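Local coordinates for protein TRAP dicarboxylate transporter, DctP subunit (Sulfurospirillum deleyianum, PDB 4OVS) that probably binds dicarboxylates such as succinate in the periplasm as the solute-binding subunit of a TRAP transporter, at residues Ser212-Thr216 with Lys217-Glu221; Asp274-Asp277 with Met278-Ile282; Met88-Phe91 with Ser92-Thr95. All blocks are in the same frame, centred on the assembly; numbering follows the deposited sequence. Where two conformers were deposited one is given.

From the N terminus, contact 3 comes first. Residues 88-95 leave strand 86-87 and fold into a tight turn that carries Lys93 of the succinate site. Contact 1 follows far along the chain, where helix 211-216 ends and the chain turns toward strand 225-227; its helix carries Asn213 of the same site. Contact 2 lies last, inside the long helix 253-289. Each contact closes only a local turn, so they come in series and none nests or crosses. Contacts 1 and 2 touch: Tyr215 rests on Lys281 and Ile282. Contact 3 stands apart, with its centre about 20 Å from that of contact 1.

Contact 1: Ser212-Thr216 with Lys217-Glu221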
loop_
_atom_site.group_PDB
_atom_site.type_symbol
_atom_site.label_atom_id
_atom_site.label_comp_id
_atom_site.label_asym_id
_atom_site.label_seq_id
_atom_site.Cartn_x
_atom_site.Cartn_y
_atom_site.Cartn_z
ATOM N N SER A 212 -7.257 -7.093 0.368
ATOM C CA SER A 212 -6.250 -7.873 1.071
ATOM C C SER A 212 -6.160 -7.450 2.549
ATOM O O SER A 212 -6.299 -8.251 3.468
ATOM C CB SER A 212 -4.891 -7.638 0.364
ATOM O OG SER A 212 -4.509 -6.232 0.420
ATOM N N ASN A 213 -5.953 -6.168 2.785
ATOM C CA ASN A 213 -5.894 -5.655 4.147
ATOM C C ASN A 213 -7.262 -5.659 4.859
ATOM O O ASN A 213 -7.343 -5.915 6.061
ATOM C CB ASN A 213 -5.322 -4.251 4.146
ATOM C CG ASN A 213 -3.844 -4.225 3.837
ATOM O OD1 ASN A 213 -3.125 -5.224 3.978
ATOM N ND2 ASN A 213 -3.365 -3.065 3.449
ATOM N N PHE A 214 -8.318 -5.378 4.113
ATOM C CA PHE A 214 -9.665 -5.323 4.658
ATOM C C PHE A 214 -10.020 -6.622 5.376
ATOM O O PHE A 214 -10.541 -6.584 6.468
ATOM C CB PHE A 214 -10.675 -5.022 3.551
ATOM C CG PHE A 214 -12.050 -4.704 4.038
ATOM C CD1 PHE A 214 -12.330 -3.487 4.619
ATOM C CD2 PHE A 214 -13.077 -5.618 3.867
ATOM C CE1 PHE A 214 -13.617 -3.188 5.081
ATOM C CE2 PHE A 214 -14.375 -5.338 4.331
ATOM C CZ PHE A 214 -14.644 -4.122 4.926
ATOM N N TYR A 215 -9.703 -7.769 4.795
ATOM C CA TYR A 215 -10.088 -9.039 5.422
ATOM C C TYR A 215 -9.063 -9.580 6.412
ATOM O O TYR A 215 -9.406 -9.988 7.502
ATOM C CB TYR A 215 -10.411 -10.090 4.349
ATOM C CG TYR A 215 -10.861 -11.419 4.882
ATOM C CD1 TYR A 215 -12.188 -11.645 5.167
ATOM C CD2 TYR A 215 -9.972 -12.441 5.087
ATOM C CE1 TYR A 215 -12.630 -12.877 5.672
ATOM C CE2 TYR A 215 -10.395 -13.682 5.585
ATOM C CZ TYR A 215 -11.722 -13.883 5.860
ATOM O OH TYR A 215 -12.147 -15.084 6.343
ATOM N N THR A 216 -7.799 -9.583 6.036
ATOM C CA THR A 216 -6.733 -10.112 6.876
ATOM C C THR A 216 -6.538 -9.366 8.184
ATOM O O THR A 216 -6.070 -9.972 9.140
ATOM C CB THR A 216 -5.385 -10.176 6.176
ATOM O OG1 THR A 216 -4.964 -8.858 5.797
ATOM C CG2 THR A 216 -5.494 -11.091 4.941
ATOM N N LYS A 217 -6.944 -8.094 8.264
ATOM C CA LYS A 217 -6.872 -7.376 9.508
ATOM C C LYS A 217 -8.211 -7.277 10.187
ATOM O O LYS A 217 -8.314 -6.569 11.155
ATOM C CB LYS A 217 -6.371 -5.953 9.336
ATOM C CG LYS A 217 -5.021 -5.854 8.745
ATOM C CD LYS A 217 -3.944 -6.490 9.662
ATOM C CE LYS A 217 -3.618 -5.685 10.875
ATOM N NZ LYS A 217 -2.462 -6.338 11.517
ATOM N N LYS A 218 -9.235 -7.943 9.638
ATOM C CA LYS A 218 -10.549 -8.053 10.236
ATOM C C LYS A 218 -11.298 -6.756 10.265
ATOM O O LYS A 218 -12.186 -6.574 11.092
ATOM C CB LYS A 218 -10.464 -8.685 11.603
ATOM C CG LYS A 218 -9.626 -9.953 11.533
ATOM C CD LYS A 218 -9.917 -10.894 12.666
ATOM C CE LYS A 218 -8.865 -12.002 12.741
ATOM N NZ LYS A 218 -8.829 -12.860 11.509
ATOM N N PHE A 219 -10.971 -5.864 9.329
ATOM C CA PHE A 219 -11.700 -4.595 9.246
ATOM C C PHE A 219 -13.153 -4.898 8.867
ATOM O O PHE A 219 -14.081 -4.136 9.190
ATOM C CB PHE A 219 -11.111 -3.695 8.194
ATOM C CG PHE A 219 -9.690 -3.209 8.484
ATOM C CD1 PHE A 219 -9.135 -3.232 9.759
ATOM C CD2 PHE A 219 -8.916 -2.704 7.440
ATOM C CE1 PHE A 219 -7.855 -2.730 9.977
ATOM C CE2 PHE A 219 -7.632 -2.199 7.643
ATOM C CZ PHE A 219 -7.093 -2.237 8.905
ATOM N N ASN A 220 -13.338 -6.008 8.155
ATOM C CA ASN A 220 -14.681 -6.489 7.828
ATOM C C ASN A 220 -15.555 -6.731 9.061
ATOM O O ASN A 220 -16.774 -6.618 8.988
ATOM C CB ASN A 220 -14.617 -7.764 7.011
ATOM C CG ASN A 220 -13.892 -8.876 7.715
ATOM O OD1 ASN A 220 -12.718 -8.743 8.092
ATOM N ND2 ASN A 220 -14.575 -9.990 7.891
ATOM N N GLU A 221 -14.937 -7.065 10.189
ATOM C CA GLU A 221 -15.679 -7.378 11.392
ATOM C C GLU A 221 -16.082 -6.126 12.132
ATOM O O GLU A 221 -16.937 -6.166 13.027
ATOM C CB GLU A 221 -14.868 -8.334 12.285
ATOM C CG GLU A 221 -14.584 -9.594 11.536
ATOM C CD GLU A 221 -13.939 -10.668 12.372
ATOM O OE1 GLU A 221 -13.853 -11.830 11.897
ATOM O OE2 GLU A 221 -13.502 -10.341 13.473
HETATM O O HOH W 1 -10.781 -12.015 8.803
#
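The Phe214 ring overlaps the turn of Phe219 and Asn220 that follows its helix. Asn220 N lies over the ring centre, 3.9 Å above the plane of Phe214. Phe214 CE2 meets Asn220 CB at 3.6 Å, and Phe214 CD1 meets Phe219 CB at 3.8 Å. CG of Phe214 is anti to the backbone N (chi1 -170°), which lays the ring alongside the departing chain.

The turn is a Schellman motif ending helix 211-216. Lys217 N makes a last helical bond to Asn213 O. Lys218 then takes a positive phi (68°), and its N donates to Tyr215 O at 3.0 Å from above the carbonyl plane. Phe219 N closes the outer loop with a weak bond to Phe214 O, 3.0 Å long. Asn220 N adds a second weak bond to that oxygen.

The Asn220 amide comes obliquely to the Tyr215 ring, its plane 28° from the ring plane. A water sits over the centre of that ring and donates to Tyr215 O at 2.8 Å. Thr216 OG1 bonds Ser212 O at 2.8 Å, on the opposite face of the carbonyl from Thr216 N.

Asn213 ND2 hydrogen-bonds the bound succinate, and Lys217 NZ reaches Asn66. Each backbone carbonyl from Ser212 to Tyr215 therefore meets at least one N-H, hydroxyl or water, although both bonds to Phe214 O are weak.

Contact 2: Asp274-Asp277 with Met278-Ile282; sequences DDED and MLAKI
Asp274 O receives the N-H of Met278 at 2.8 Å, the shortest of the helical bonds between 274-277 and 278-282. The bond is nearly straight, with an N-H...O angle of 164°, and meets the carbonyl almost head-on. It belongs to the long alpha-helix 253-289, a feature also found in related TRAP solute-binding proteins. Leu279 N, Ala280 N and Lys281 N repeat the i to i+4 pattern on Asp275 O, Glu276 O and Asp277 O.

Residue 278 is a selenomethionine. Its CG packs close on the same carbonyl, with Met278 CG 3.1 Å from Asp274 O. The Asp274 carboxylate turns a face to this methylene: Met278 CG sits over it, 3.6 Å from Asp274 OD1. The Met278 chain bends at chi2 (-68°) and again at chi3. These bends bring its CE methyl to Asp277, where Met278 CE lies 3.5 Å from Asp277 OD2.

On the helix side toward helix 211-216, Asp274 touches Ser212 and Met278 touches Leu211.

Asp277 and Lys281 are one turn apart, and their side chains run across each other. Their charges attract at a distance, probably modestly, without forming a salt bridge. The CE methylene of Lys281 is the nearer group, and the CE-NZ bond (chi4 -48°) points away from the carboxylate: Lys281 CE is 3.5 Å from Asp277 OD1, and Lys281 NZ is 4.3 Å from it.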
loop_
_atom_site.group_PDB
_atom_site.type_symbol
_atom_site.label_atom_id
_atom_site.label_comp_id
_atom_site.label_asym_id
_atom_site.label_seq_id
_atom_site.Cartn_x
_atom_site.Cartn_y
_atom_site.Cartn_z
ATOM N N ASP A 274 -5.439 -12.271 -5.719
ATOM C CA ASP A 274 -5.899 -11.880 -4.390
ATOM C C ASP A 274 -7.322 -11.319 -4.351
ATOM O O ASP A 274 -8.062 -11.602 -3.412
ATOM C CB ASP A 274 -4.917 -10.866 -3.790
ATOM C CG ASP A 274 -5.043 -10.738 -2.281
ATOM O OD1 ASP A 274 -4.961 -11.771 -1.582
ATOM O OD2 ASP A 274 -5.170 -9.586 -1.809
ATOM N N ASP A 275 -7.723 -10.523 -5.346
ATOM C CA ASP A 275 -9.022 -9.858 -5.281
ATOM C C ASP A 275 -10.154 -10.886 -5.316
ATOM O O ASP A 275 -11.142 -10.748 -4.598
ATOM C CB ASP A 275 -9.203 -8.836 -6.413
ATOM C CG ASP A 275 -8.672 -7.428 -6.076
ATOM O OD1 ASP A 275 -8.208 -7.163 -4.936
ATOM O OD2 ASP A 275 -8.716 -6.550 -6.987
ATOM N N GLU A 276 -10.011 -11.917 -6.148
ATOM C CA GLU A 276 -11.045 -12.923 -6.288
ATOM C C GLU A 276 -11.146 -13.712 -4.997
ATOM O O GLU A 276 -12.235 -13.897 -4.469
ATOM C CB GLU A 276 -10.790 -13.862 -7.468
ATOM C CG GLU A 276 -11.910 -14.871 -7.703
ATOM C CD GLU A 276 -11.856 -16.098 -6.789
ATOM O OE1 GLU A 276 -10.754 -16.560 -6.408
ATOM O OE2 GLU A 276 -12.946 -16.621 -6.466
ATOM N N ASP A 277 -10.001 -14.154 -4.488
ATOM C CA ASP A 277 -9.983 -14.890 -3.232
ATOM C C ASP A 277 -10.578 -14.056 -2.079
ATOM O O ASP A 277 -11.392 -14.541 -1.322
ATOM C CB ASP A 277 -8.545 -15.281 -2.909
ATOM C CG ASP A 277 -8.431 -16.159 -1.686
ATOM O OD1 ASP A 277 -9.408 -16.873 -1.359
ATOM O OD2 ASP A 277 -7.344 -16.147 -1.058
HETATM N N MSE A 278 -10.135 -12.805 -1.930
HETATM C CA MSE A 278 -10.566 -11.983 -0.796
HETATM C C MSE A 278 -12.069 -11.658 -0.923
HETATM O O MSE A 278 -12.803 -11.589 0.088
HETATM C CB MSE A 278 -9.698 -10.718 -0.727
HETATM C CG MSE A 278 -8.250 -11.038 -0.408
HETATM SE SE MSE A 278 -8.182 -11.708 1.456
HETATM C CE MSE A 278 -7.529 -13.542 1.234
ATOM N N LEU A 279 -12.555 -11.494 -2.161
ATOM C CA LEU A 279 -13.949 -11.085 -2.329
ATOM C C LEU A 279 -14.824 -12.278 -1.940
ATOM O O LEU A 279 -15.796 -12.132 -1.234
ATOM C CB LEU A 279 -14.248 -10.568 -3.717
ATOM C CG LEU A 279 -15.700 -10.172 -4.030
ATOM C CD1 LEU A 279 -16.135 -9.069 -3.126
ATOM C CD2 LEU A 279 -15.844 -9.748 -5.477
ATOM N N ALA A 280 -14.399 -13.477 -2.285
ATOM C CA ALA A 280 -15.135 -14.661 -1.846
ATOM C C ALA A 280 -15.190 -14.749 -0.309
ATOM O O ALA A 280 -16.217 -15.070 0.273
ATOM C CB ALA A 280 -14.506 -15.898 -2.413
ATOM N N LYS A 281 -14.082 -14.485 0.360
ATOM C CA LYS A 281 -14.071 -14.611 1.824
ATOM C C LYS A 281 -14.911 -13.528 2.501
ATOM O O LYS A 281 -15.648 -13.780 3.478
ATOM C CB LYS A 281 -12.632 -14.588 2.345
ATOM C CG LYS A 281 -11.832 -15.860 2.094
ATOM C CD LYS A 281 -10.341 -15.592 2.366
ATOM C CE LYS A 281 -9.411 -16.809 2.133
ATOM N NZ LYS A 281 -9.957 -18.025 2.786
ATOM N N ILE A 282 -14.814 -12.305 2.000
ATOM C CA ILE A 282 -15.628 -11.226 2.539
ATOM C C ILE A 282 -17.126 -11.495 2.303
ATOM O O ILE A 282 -17.968 -11.249 3.181
ATOM C CB ILE A 282 -15.138 -9.905 1.959
ATOM C CG1 ILE A 282 -13.723 -9.687 2.432
ATOM C CG2 ILE A 282 -16.037 -8.712 2.328
ATOM C CD1 ILE A 282 -12.999 -8.769 1.607
#

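Contact 3: Met88-Phe91 with Ser92-Thr95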
loop_
_atom_site.group_PDB
_atom_site.type_symbol
_atom_site.label_atom_id
_atom_site.label_comp_id
_atom_site.label_asym_id
_atom_site.label_seq_id
_atom_site.Cartn_x
_atom_site.Cartn_y
_atom_site.Cartn_z
HETATM N N MSE A 88 9.018 -2.476 3.113
HETATM C CA MSE A 88 8.200 -2.399 1.897
HETATM C C MSE A 88 7.015 -1.450 2.027
HETATM O O MSE A 88 5.857 -1.863 1.917
HETATM C CB MSE A 88 7.738 -3.767 1.499
HETATM C CG MSE A 88 8.811 -4.774 1.260
HETATM SE SE MSE A 88 9.169 -5.816 2.895
HETATM C CE MSE A 88 10.242 -7.199 2.110
ATOM N N PRO A 89 7.292 -0.181 2.291
ATOM C CA PRO A 89 6.271 0.824 2.620
ATOM C C PRO A 89 5.365 1.133 1.468
ATOM O O PRO A 89 5.807 1.059 0.339
ATOM C CB PRO A 89 7.103 2.059 2.973
ATOM C CG PRO A 89 8.418 1.513 3.338
ATOM C CD PRO A 89 8.644 0.356 2.460
ATOM N N SER A 90 4.098 1.462 1.723
ATOM C CA SER A 90 3.222 1.882 0.628
ATOM C C SER A 90 3.675 3.267 0.114
ATOM O O SER A 90 4.376 3.994 0.806
ATOM C CB SER A 90 1.778 1.947 1.061
ATOM O OG SER A 90 1.588 3.040 1.922
ATOM N N PHE A 91 3.263 3.618 -1.103
ATOM C CA PHE A 91 3.684 4.867 -1.728
ATOM C C PHE A 91 3.416 6.071 -0.822
ATOM O O PHE A 91 4.214 7.002 -0.719
ATOM C CB PHE A 91 2.974 5.034 -3.096
ATOM C CG PHE A 91 3.218 3.882 -4.079
ATOM C CD1 PHE A 91 4.410 3.195 -4.073
ATOM C CD2 PHE A 91 2.229 3.476 -4.950
ATOM C CE1 PHE A 91 4.617 2.136 -4.917
ATOM C CE2 PHE A 91 2.420 2.407 -5.793
ATOM C CZ PHE A 91 3.614 1.754 -5.799
ATOM N N SER A 92 2.262 6.085 -0.204
ATOM C CA SER A 92 1.878 7.211 0.681
ATOM C C SER A 92 2.902 7.463 1.780
ATOM O O SER A 92 3.066 8.588 2.240
ATOM C CB SER A 92 0.538 6.934 1.391
ATOM O OG SER A 92 -0.566 6.876 0.495
ATOM N N LYS A 93 3.564 6.402 2.216
ATOM C CA LYS A 93 4.475 6.455 3.325
ATOM C C LYS A 93 5.754 7.228 2.951
ATOM O O LYS A 93 6.468 7.681 3.819
ATOM C CB LYS A 93 4.816 5.041 3.790
ATOM C CG LYS A 93 3.624 4.164 4.136
ATOM C CD LYS A 93 2.962 4.518 5.454
ATOM C CE LYS A 93 1.494 4.059 5.500
ATOM N NZ LYS A 93 1.300 2.601 5.597
ATOM N N PHE A 94 6.008 7.397 1.656
ATOM C CA PHE A 94 7.171 8.140 1.162
ATOM C C PHE A 94 6.904 9.624 0.912
ATOM O O PHE A 94 7.822 10.395 0.602
ATOM C CB PHE A 94 7.647 7.546 -0.175
ATOM C CG PHE A 94 8.263 6.160 -0.062
ATOM C CD1 PHE A 94 9.620 6.001 0.190
ATOM C CD2 PHE A 94 7.486 5.024 -0.227
ATOM C CE1 PHE A 94 10.190 4.760 0.277
ATOM C CE2 PHE A 94 8.058 3.753 -0.138
ATOM C CZ PHE A 94 9.395 3.620 0.115
ATOM N N THR A 95 5.653 10.035 1.011
ATOM C CA THR A 95 5.287 11.339 0.466
ATOM C C THR A 95 5.833 12.548 1.231
ATOM O O THR A 95 5.847 13.639 0.690
ATOM C CB THR A 95 3.757 11.458 0.231
ATOM O OG1 THR A 95 3.039 11.435 1.478
ATOM C CG2 THR A 95 3.272 10.306 -0.694
HETATM O O HOH W 2 2.933 0.488 4.251
HETATM O O HOH W 3 -0.008 4.470 -0.341
#
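The succinate site is lined here by overlapping beta-turns after strand 86-87, which carry Lys93. The backbone is bent by three i to i+3 bonds: Lys93 N to Ser90 O at 2.9 Å, Phe94 N to Phe91 O at 3.0 Å, and Thr95 N to Ser92 O at 3.2 Å. In the first two, the donor stands above the carbonyl plane. Thr95 OG1 joins Thr95 N on Ser92 O from the same face.

The Lys93 chain folds back over Ser90, bent at chi2 (-74°) and chi4. Its CG lies 3.2 Å from Ser90 OG. A water accepts from Lys93 NZ and from Ser90 N, linking the ammonium to the backbone. That NZ also forms a salt bridge with Asp72 and a hydrogen bond to the bound succinate, which would probably keep it charged.

The Phe94 ring packs against Met76 of helix 75-81. Phe91 O lies at its edge, in plane. Pro89 crosses it at an angle, with Pro89 CB 3.7 Å from Phe94 CE2. Beyond the turn, Phe91 meets Phe104 edge-to-face, and Ser92 OG bonds Asp105. A second water contacts Ser90 OG, accepts from Ser92 N at 2.8 Å and donates to Ser92 OG at 2.6 Å.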